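Local atomic coordinates of mandelate racemase/muconate lactonizing enzyme (Roseovarius nubinhibens, PDB entry 2QDD), a protein that probably works as a magnesium-dependent enzyme of the mandelate racemase/muconate lactonizing family of the enolase superfamily, although its substrate and reaction are not established. Residues A[30-38]-A[49-57]; A[261-270]-A[288-296]. One frame throughout, in Å; residues are numbered along the deposited sequence.

How the interactions relate
Both contacts are buried, and each joins neighbouring strands of its own sheet, in different domains. Interaction 1 is an antiparallel hairpin of the N-terminal domain, partly exposed where Phe30 and Trp55 meet; interaction 2 is a parallel strand pair of the C-terminal barrel, buried along its whole length and closer to the middle of the chain. The hairpin relies on backbone bonds, waters and aromatic contacts, whereas the barrel pair adds lysines and acids at the end carrying the metal site. No secondary-structure element is shared. With centres about 19 Å apart they still touch across the domain interface: Trp55 CE3 lies 3.6 Å from Val296 O, and Asn269 packs on Gly52.

Interaction 1. Residues A[30-38]-A[49-57]; sequences FDRLDSTYL and WGEGCPWGH
Gly52 O is gripped twice: Thr36 N donates to it at 2.9 Å, and a water donates at 2.8 Å while also serving Asp34 O and Thr36 OG1. Gly52 N returns a bond to Thr36 O, Leu38 and Gly50 form the next hydrogen-bonded antiparallel pair, and Tyr37 faces Glu51 between them. Ser35 OG, swung anti to its own N (chi1 -174°), donates to Glu51 OE2 at 2.8 Å, on its anti side. Tyr37 slants across the carboxylate, the two planes 58° apart, its CE2 3.5 Å from Glu51 CD and Glu51 OE2 at the ring edge. Thr299 bonds both Tyr37 OH and Glu51 OE1; Ala302 N also donates to OE1. Farther on, Leu33 CD1 fits between Cys53 SG, 3.7 Å away, and Trp55 CZ3. Leu33 CD2 and Phe30 CE1 lie over one face of the Trp55 indole, toward its rim, and Phe30 CE2 rests on Gly56 CA; a CB at Gly56 would probably run into the ring as modelled, and the positive phi also suits glycine. Trp55 NE1 bonds Tyr21. The buried Glu51 carboxylate thus has partners at both oxygens, and its bond to the start of helix 300-311 probably steadies a negative charge while tying hairpin to barrel.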
loop_
_atom_site.group_PDB
_atom_site.type_symbol
_atom_site.label_atom_id
_atom_site.label_comp_id
_atom_site.label_asym_id
_atom_site.label_seq_id
_atom_site.Cartn_x
_atom_site.Cartn_y
_atom_site.Cartn_z
ATOM N N PHE A 30 37.446 -20.607 18.584
ATOM C CA PHE A 30 36.183 -21.342 18.579
ATOM C C PHE A 30 36.378 -22.826 18.284
ATOM O O PHE A 30 36.605 -23.227 17.144
ATOM C CB PHE A 30 35.154 -20.715 17.632
ATOM C CG PHE A 30 33.795 -21.360 17.712
ATOM C CD1 PHE A 30 33.270 -22.043 16.621
ATOM C CD2 PHE A 30 33.047 -21.302 18.884
ATOM C CE1 PHE A 30 32.016 -22.645 16.686
ATOM C CE2 PHE A 30 31.799 -21.906 18.962
ATOM C CZ PHE A 30 31.282 -22.576 17.860
ATOM N N ASP A 31 36.254 -23.629 19.335
ATOM C CA ASP A 31 37.005 -24.866 19.487
ATOM C C ASP A 31 36.050 -26.048 19.542
ATOM O O ASP A 31 36.365 -27.142 19.075
ATOM C CB ASP A 31 37.808 -24.805 20.793
ATOM C CG ASP A 31 39.247 -25.251 20.623
ATOM O OD1 ASP A 31 39.940 -24.727 19.722
ATOM O OD2 ASP A 31 39.691 -26.118 21.404
ATOM N N ARG A 32 34.879 -25.813 20.127
ATOM C CA ARG A 32 34.013 -26.888 20.593
ATOM C C ARG A 32 32.566 -26.433 20.764
ATOM O O ARG A 32 32.281 -25.232 20.840
ATOM C CB ARG A 32 34.541 -27.483 21.903
ATOM C CG ARG A 32 34.794 -26.461 23.012
ATOM C CD ARG A 32 36.062 -26.775 23.801
ATOM N NE ARG A 32 36.328 -28.210 23.878
ATOM C CZ ARG A 32 37.499 -28.777 23.604
ATOM N NH1 ARG A 32 37.631 -30.095 23.700
ATOM N NH2 ARG A 32 38.539 -28.034 23.241
ATOM N N LEU A 33 31.662 -27.405 20.836
ATOM C CA LEU A 33 30.247 -27.128 21.017
ATOM C C LEU A 33 29.753 -27.639 22.364
ATOM O O LEU A 33 30.161 -28.705 22.821
ATOM C CB LEU A 33 29.425 -27.743 19.880
ATOM C CG LEU A 33 29.599 -27.197 18.458
ATOM C CD1 LEU A 33 28.626 -27.877 17.519
ATOM C CD2 LEU A 33 29.427 -25.687 18.384
ATOM N N ASP A 34 28.877 -26.860 22.988
ATOM C CA ASP A 34 28.244 -27.223 24.249
ATOM C C ASP A 34 26.882 -27.821 23.907
ATOM O O ASP A 34 25.904 -27.095 23.684
ATOM C CB ASP A 34 28.112 -25.965 25.130
ATOM C CG ASP A 34 27.433 -26.223 26.473
ATOM O OD1 ASP A 34 27.708 -25.446 27.415
ATOM O OD2 ASP A 34 26.611 -27.154 26.609
ATOM N N SER A 35 26.833 -29.148 23.864
ATOM C CA SER A 35 25.603 -29.866 23.573
ATOM C C SER A 35 24.905 -30.316 24.845
ATOM O O SER A 35 25.547 -30.706 25.815
ATOM C CB SER A 35 25.885 -31.077 22.688
ATOM O OG SER A 35 24.681 -31.697 22.287
ATOM N N THR A 36 23.581 -30.256 24.822
ATOM C CA THR A 36 22.756 -30.809 25.876
ATOM C C THR A 36 21.973 -31.983 25.301
ATOM O O THR A 36 21.261 -31.828 24.307
ATOM C CB THR A 36 21.786 -29.739 26.422
ATOM O OG1 THR A 36 22.538 -28.626 26.917
ATOM C CG2 THR A 36 20.934 -30.292 27.544
ATOM N N TYR A 37 22.132 -33.155 25.917
ATOM C CA TYR A 37 21.200 -34.275 25.742
ATOM C C TYR A 37 20.168 -34.278 26.862
ATOM O O TYR A 37 20.500 -34.069 28.028
ATOM C CB TYR A 37 21.939 -35.614 25.752
ATOM C CG TYR A 37 22.498 -36.075 24.420
ATOM C CD1 TYR A 37 22.607 -37.436 24.132
ATOM C CD2 TYR A 37 22.934 -35.161 23.454
ATOM C CE1 TYR A 37 23.129 -37.877 22.923
ATOM C CE2 TYR A 37 23.454 -35.593 22.238
ATOM C CZ TYR A 37 23.548 -36.953 21.979
ATOM O OH TYR A 37 24.063 -37.388 20.779
ATOM N N LEU A 38 18.917 -34.525 26.498
ATOM C CA LEU A 38 17.849 -34.651 27.468
ATOM C C LEU A 38 17.181 -36.016 27.332
ATOM O O LEU A 38 16.860 -36.446 26.225
ATOM C CB LEU A 38 16.837 -33.521 27.289
ATOM C CG LEU A 38 15.534 -33.581 28.091
ATOM C CD1 LEU A 38 15.730 -33.256 29.571
ATOM C CD2 LEU A 38 14.536 -32.651 27.471
ATOM N N TRP A 49 14.646 -39.306 23.740
ATOM C CA TRP A 49 15.822 -38.442 23.789
ATOM C C TRP A 49 15.708 -37.219 22.882
ATOM O O TRP A 49 15.204 -37.312 21.760
ATOM C CB TRP A 49 17.082 -39.229 23.450
ATOM C CG TRP A 49 17.452 -40.240 24.496
ATOM C CD1 TRP A 49 16.922 -41.493 24.651
ATOM C CD2 TRP A 49 18.436 -40.089 25.529
ATOM N NE1 TRP A 49 17.516 -42.128 25.714
ATOM C CE2 TRP A 49 18.450 -41.293 26.268
ATOM C CE3 TRP A 49 19.314 -39.060 25.893
ATOM C CZ2 TRP A 49 19.310 -41.495 27.354
ATOM C CZ3 TRP A 49 20.165 -39.261 26.977
ATOM C CH2 TRP A 49 20.155 -40.470 27.693
ATOM N N GLY A 50 16.170 -36.077 23.390
ATOM C CA GLY A 50 16.349 -34.868 22.584
ATOM C C GLY A 50 17.729 -34.249 22.736
ATOM O O GLY A 50 18.400 -34.458 23.749
ATOM N N GLU A 51 18.148 -33.490 21.721
ATOM C CA GLU A 51 19.396 -32.733 21.752
ATOM C C GLU A 51 19.180 -31.250 21.451
ATOM O O GLU A 51 18.524 -30.895 20.472
ATOM C CB GLU A 51 20.405 -33.309 20.754
ATOM C CG GLU A 51 21.763 -32.592 20.777
ATOM C CD GLU A 51 22.754 -33.147 19.778
ATOM O OE1 GLU A 51 22.379 -34.048 18.997
ATOM O OE2 GLU A 51 23.911 -32.673 19.773
ATOM N N GLY A 52 19.747 -30.388 22.288
ATOM C CA GLY A 52 19.915 -28.983 21.934
ATOM C C GLY A 52 21.381 -28.600 21.904
ATOM O O GLY A 52 22.060 -28.614 22.936
ATOM N N CYS A 53 21.874 -28.262 20.721
ATOM C CA CYS A 53 23.251 -27.818 20.584
ATOM C C CYS A 53 23.395 -26.547 19.731
ATOM O O CYS A 53 23.504 -26.629 18.506
ATOM C CB CYS A 53 24.126 -28.951 20.055
ATOM S SG CYS A 53 25.859 -28.521 19.953
ATOM N N PRO A 54 23.382 -25.367 20.385
ATOM C CA PRO A 54 23.637 -24.077 19.733
ATOM C C PRO A 54 25.021 -23.992 19.105
ATOM O O PRO A 54 25.973 -24.574 19.628
ATOM C CB PRO A 54 23.520 -23.076 20.891
ATOM C CG PRO A 54 22.657 -23.762 21.901
ATOM C CD PRO A 54 23.081 -25.194 21.821
ATOM N N TRP A 55 25.134 -23.279 17.988
ATOM C CA TRP A 55 26.429 -23.094 17.330
ATOM C C TRP A 55 27.272 -22.028 18.038
ATOM O O TRP A 55 27.382 -20.890 17.575
ATOM C CB TRP A 55 26.251 -22.759 15.848
ATOM C CG TRP A 55 27.529 -22.861 15.065
ATOM C CD1 TRP A 55 28.341 -21.829 14.675
ATOM C CD2 TRP A 55 28.141 -24.060 14.576
ATOM N NE1 TRP A 55 29.421 -22.313 13.973
ATOM C CE2 TRP A 55 29.324 -23.679 13.898
ATOM C CE3 TRP A 55 27.804 -25.421 14.641
ATOM C CZ2 TRP A 55 30.174 -24.610 13.294
ATOM C CZ3 TRP A 55 28.651 -26.350 14.035
ATOM C CH2 TRP A 55 29.823 -25.936 13.370
ATOM N N GLY A 56 27.863 -22.404 19.166
ATOM C CA GLY A 56 28.387 -21.432 20.121
ATOM C C GLY A 56 27.289 -20.593 20.752
ATOM O O GLY A 56 26.123 -20.986 20.766
ATOM N N HIS A 57 27.666 -19.432 21.275
ATOM C CA HIS A 57 26.718 -18.542 21.937
ATOM C C HIS A 57 26.544 -17.210 21.200
ATOM O O HIS A 57 25.868 -16.318 21.701
ATOM C CB HIS A 57 27.117 -18.313 23.403
ATOM C CG HIS A 57 28.539 -17.881 23.592
ATOM N ND1 HIS A 57 28.962 -16.589 23.362
ATOM C CD2 HIS A 57 29.633 -18.568 23.996
ATOM C CE1 HIS A 57 30.258 -16.501 23.605
ATOM N NE2 HIS A 57 30.689 -17.688 23.993
HETATM O O HOH W 1 23.420 -27.105 24.870
HETATM O O HOH W 2 26.999 -24.824 22.151
#

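Interaction 2. Residues A[261-270]-A[288-296]; sequences CEGVKIKPNR and GWQMHIEDV
Ile266 N meets His292 O nearly head-on at 2.8 Å, the shortest of the backbone bonds joining these parallel strands. Gln290 N to Glu262 O (3.2 Å), His292 N to Val264 O and Glu294 N to Ile266 O continue the pairing; Val264 N to Gln290 O is weak. Gly263 suits its place because a CB would clash with Gln290 O.

Apolar contacts cover the other face from Lys265. Val264 CG1 sits over the six-membered ring of Trp289, 3.8 Å from its centroid and 16° off the normal, and Cys261 SG approaches the same face obliquely, 3.9 Å from Trp289 CZ2. Trp289 CG stands anti to the carbonyl carbon (chi1 -79°), which turns one face of the indole to both residues, while NE1 reaches a water held by Cys261 O. With an alanine here, Val264 and Cys261 would probably lose the flat surface they pack on, and that water its indole donor. Ile266 CD1 touches Met291 SD at 3.5 Å and Ile266 runs side by side with Ile293.

Polar side chains gather at the C-terminal ends of the strands, where long lysines can reach the metal-site carboxylates. Lys265 NZ makes a weak salt bridge to Glu294 OE2 (3.5 Å), its stronger partner being the magnesium ligand Glu220. A water links Lys267 NZ to the same oxygen; Lys267 also reaches Tyr59 and the magnesium ligand Asp243. Arg270 NH2 bonds Lys265 O from above the carbonyl plane and bridges to Asp243, while NH1 bonds Leu246 O. Asp295 OD2 accepts Asn269 N at 3.1 Å.

In this beta-alpha-beta unit the chain passes between strands through the short helix 268-271 and helix 274-287, the latter covering Ile266 and Met291; helix 300-311 packs on Ile293, and strand 240-242 continues the sheet beyond 263-266.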
loop_
_atom_site.group_PDB
_atom_site.type_symbol
_atom_site.label_atom_id
_atom_site.label_comp_id
_atom_site.label_asym_id
_atom_site.label_seq_id
_atom_site.Cartn_x
_atom_site.Cartn_y
_atom_site.Cartn_z
ATOM N N CYS A 261 11.430 -13.344 0.146
ATOM C CA CYS A 261 12.197 -14.559 -0.112
ATOM C C CYS A 261 11.459 -15.546 -1.013
ATOM O O CYS A 261 10.249 -15.442 -1.205
ATOM C CB CYS A 261 12.631 -15.225 1.202
ATOM S SG CYS A 261 11.310 -15.856 2.242
ATOM N N GLU A 262 12.210 -16.494 -1.565
ATOM C CA GLU A 262 11.650 -17.609 -2.324
ATOM C C GLU A 262 11.945 -18.943 -1.624
ATOM O O GLU A 262 11.525 -20.017 -2.073
ATOM C CB GLU A 262 12.239 -17.620 -3.738
ATOM C CG GLU A 262 11.704 -16.531 -4.665
ATOM C CD GLU A 262 12.452 -15.211 -4.541
ATOM O OE1 GLU A 262 13.583 -15.184 -4.006
ATOM O OE2 GLU A 262 11.903 -14.188 -4.986
ATOM N N GLY A 263 12.688 -18.857 -0.528
ATOM C CA GLY A 263 13.044 -20.019 0.258
ATOM C C GLY A 263 13.399 -19.648 1.678
ATOM O O GLY A 263 13.834 -18.518 1.944
ATOM N N VAL A 264 13.200 -20.599 2.589
ATOM C CA VAL A 264 13.703 -20.501 3.964
ATOM C C VAL A 264 14.489 -21.756 4.386
ATOM O O VAL A 264 14.251 -22.845 3.869
ATOM C CB VAL A 264 12.578 -20.191 5.010
ATOM C CG1 VAL A 264 11.782 -18.937 4.625
ATOM C CG2 VAL A 264 11.641 -21.390 5.208
ATOM N N LYS A 265 15.433 -21.583 5.310
ATOM C CA LYS A 265 15.951 -22.688 6.118
ATOM C C LYS A 265 15.090 -22.879 7.350
ATOM O O LYS A 265 14.691 -21.904 7.990
ATOM C CB LYS A 265 17.389 -22.419 6.563
ATOM C CG LYS A 265 18.406 -22.460 5.449
ATOM C CD LYS A 265 19.794 -22.682 6.003
ATOM C CE LYS A 265 20.719 -23.237 4.945
ATOM N NZ LYS A 265 22.153 -23.107 5.326
ATOM N N ILE A 266 14.800 -24.134 7.678
ATOM C CA ILE A 266 14.123 -24.458 8.933
ATOM C C ILE A 266 15.051 -25.243 9.857
ATOM O O ILE A 266 15.607 -26.278 9.470
ATOM C CB ILE A 266 12.805 -25.241 8.719
ATOM C CG1 ILE A 266 11.973 -24.604 7.602
ATOM C CG2 ILE A 266 11.997 -25.295 10.019
ATOM C CD1 ILE A 266 10.958 -25.530 7.031
ATOM N N LYS A 267 15.228 -24.722 11.070
ATOM C CA LYS A 267 16.114 -25.319 12.058
ATOM C C LYS A 267 15.396 -25.390 13.396
ATOM O O LYS A 267 15.098 -24.351 13.979
ATOM C CB LYS A 267 17.407 -24.506 12.187
ATOM C CG LYS A 267 18.237 -24.470 10.917
ATOM C CD LYS A 267 19.566 -23.828 11.141
ATOM C CE LYS A 267 20.147 -23.386 9.819
ATOM N NZ LYS A 267 21.439 -22.683 10.033
ATOM N N PRO A 268 15.110 -26.614 13.883
ATOM C CA PRO A 268 14.346 -26.854 15.114
ATOM C C PRO A 268 14.841 -26.081 16.346
ATOM O O PRO A 268 14.021 -25.566 17.105
ATOM C CB PRO A 268 14.498 -28.363 15.333
ATOM C CG PRO A 268 14.708 -28.915 13.980
ATOM C CD PRO A 268 15.506 -27.883 13.239
ATOM N N ASN A 269 16.160 -25.986 16.525
ATOM C CA ASN A 269 16.730 -25.220 17.634
ATOM C C ASN A 269 16.530 -23.703 17.546
ATOM O O ASN A 269 16.551 -23.018 18.562
ATOM C CB ASN A 269 18.205 -25.571 17.866
ATOM C CG ASN A 269 18.647 -25.335 19.320
ATOM O OD1 ASN A 269 19.303 -24.343 19.629
ATOM N ND2 ASN A 269 18.273 -26.246 20.212
ATOM N N ARG A 270 16.328 -23.185 16.337
ATOM C CA ARG A 270 15.904 -21.795 16.154
ATOM C C ARG A 270 14.402 -21.581 16.401
ATOM O O ARG A 270 14.007 -20.587 17.018
ATOM C CB ARG A 270 16.324 -21.268 14.778
ATOM C CG ARG A 270 15.916 -19.823 14.497
ATOM C CD ARG A 270 16.570 -19.219 13.244
ATOM N NE ARG A 270 16.769 -20.153 12.128
ATOM C CZ ARG A 270 15.821 -20.581 11.291
ATOM N NH1 ARG A 270 14.563 -20.191 11.423
ATOM N NH2 ARG A 270 16.142 -21.413 10.309
ATOM N N GLY A 288 4.742 -22.220 -1.696
ATOM C CA GLY A 288 5.688 -22.588 -2.740
ATOM C C GLY A 288 7.126 -22.223 -2.436
ATOM O O GLY A 288 7.903 -21.967 -3.350
ATOM N N TRP A 289 7.477 -22.195 -1.152
ATOM C CA TRP A 289 8.867 -22.016 -0.740
ATOM C C TRP A 289 9.677 -23.277 -1.008
ATOM O O TRP A 289 9.149 -24.387 -0.969
ATOM C CB TRP A 289 8.952 -21.658 0.747
ATOM C CG TRP A 289 8.659 -20.215 1.071
ATOM C CD1 TRP A 289 8.580 -19.171 0.196
ATOM C CD2 TRP A 289 8.422 -19.663 2.376
ATOM N NE1 TRP A 289 8.301 -18.006 0.870
ATOM C CE2 TRP A 289 8.203 -18.278 2.210
ATOM C CE3 TRP A 289 8.374 -20.205 3.669
ATOM C CZ2 TRP A 289 7.934 -17.423 3.291
ATOM C CZ3 TRP A 289 8.104 -19.355 4.742
ATOM C CH2 TRP A 289 7.893 -17.980 4.543
ATOM N N GLN A 290 10.963 -23.098 -1.279
ATOM C CA GLN A 290 11.905 -24.209 -1.262
ATOM C C GLN A 290 12.771 -24.117 -0.012
ATOM O O GLN A 290 13.129 -23.027 0.407
ATOM C CB GLN A 290 12.766 -24.174 -2.514
ATOM C CG GLN A 290 12.027 -24.592 -3.768
ATOM C CD GLN A 290 12.966 -24.873 -4.912
ATOM O OE1 GLN A 290 13.840 -24.064 -5.226
ATOM N NE2 GLN A 290 12.799 -26.026 -5.542
ATOM N N MET A 291 13.083 -25.257 0.601
ATOM C CA MET A 291 13.465 -25.279 2.015
ATOM C C MET A 291 14.660 -26.187 2.301
ATOM O O MET A 291 14.681 -27.327 1.857
ATOM C CB MET A 291 12.267 -25.669 2.897
ATOM C CG MET A 291 11.130 -24.642 2.922
ATOM S SD MET A 291 9.660 -25.167 3.821
ATOM C CE MET A 291 8.785 -26.147 2.611
ATOM N N HIS A 292 15.658 -25.668 3.023
ATOM C CA HIS A 292 16.698 -26.505 3.640
ATOM C C HIS A 292 16.247 -26.855 5.050
ATOM O O HIS A 292 15.899 -25.974 5.826
ATOM C CB HIS A 292 18.043 -25.777 3.734
ATOM C CG HIS A 292 18.660 -25.451 2.412
ATOM N ND1 HIS A 292 19.404 -26.357 1.690
ATOM C CD2 HIS A 292 18.668 -24.305 1.693
ATOM C CE1 HIS A 292 19.831 -25.791 0.577
ATOM N NE2 HIS A 292 19.396 -24.545 0.554
ATOM N N ILE A 293 16.235 -28.141 5.376
ATOM C CA ILE A 293 15.813 -28.581 6.704
ATOM C C ILE A 293 16.925 -29.377 7.388
ATOM O O ILE A 293 17.285 -30.475 6.958
ATOM C CB ILE A 293 14.468 -29.355 6.678
ATOM C CG1 ILE A 293 13.360 -28.489 6.047
ATOM C CG2 ILE A 293 14.094 -29.809 8.079
ATOM C CD1 ILE A 293 11.982 -29.128 5.996
ATOM N N GLU A 294 17.452 -28.789 8.457
ATOM C CA GLU A 294 18.678 -29.218 9.127
ATOM C C GLU A 294 18.605 -28.678 10.553
ATOM O O GLU A 294 17.665 -27.971 10.884
ATOM C CB GLU A 294 19.895 -28.639 8.408
ATOM C CG GLU A 294 19.898 -27.114 8.294
ATOM C CD GLU A 294 20.824 -26.622 7.204
ATOM O OE1 GLU A 294 20.691 -27.086 6.049
ATOM O OE2 GLU A 294 21.696 -25.775 7.503
ATOM N N ASP A 295 19.570 -29.000 11.407
ATOM C CA ASP A 295 19.660 -28.267 12.663
ATOM C C ASP A 295 20.891 -27.375 12.746
ATOM O O ASP A 295 21.722 -27.356 11.830
ATOM C CB ASP A 295 19.481 -29.174 13.894
ATOM C CG ASP A 295 18.789 -28.454 15.070
ATOM O OD1 ASP A 295 18.493 -29.101 16.099
ATOM O OD2 ASP A 295 18.551 -27.229 14.972
ATOM N N VAL A 296 20.981 -26.626 13.842
ATOM C CA VAL A 296 21.940 -25.538 14.029
ATOM C C VAL A 296 23.341 -26.112 14.256
ATOM O O VAL A 296 24.339 -25.540 13.815
ATOM C CB VAL A 296 21.506 -24.644 15.229
ATOM C CG1 VAL A 296 22.523 -23.562 15.523
ATOM C CG2 VAL A 296 20.150 -24.019 14.957
HETATM O O HOH W 3 8.005 -14.786 0.268
HETATM O O HOH W 4 10.297 -21.002 -4.386
HETATM O O HOH W 5 22.298 -26.138 4.063
HETATM O O HOH W 6 22.601 -25.495 10.082
HETATM O O HOH W 7 17.434 -28.852 18.865
#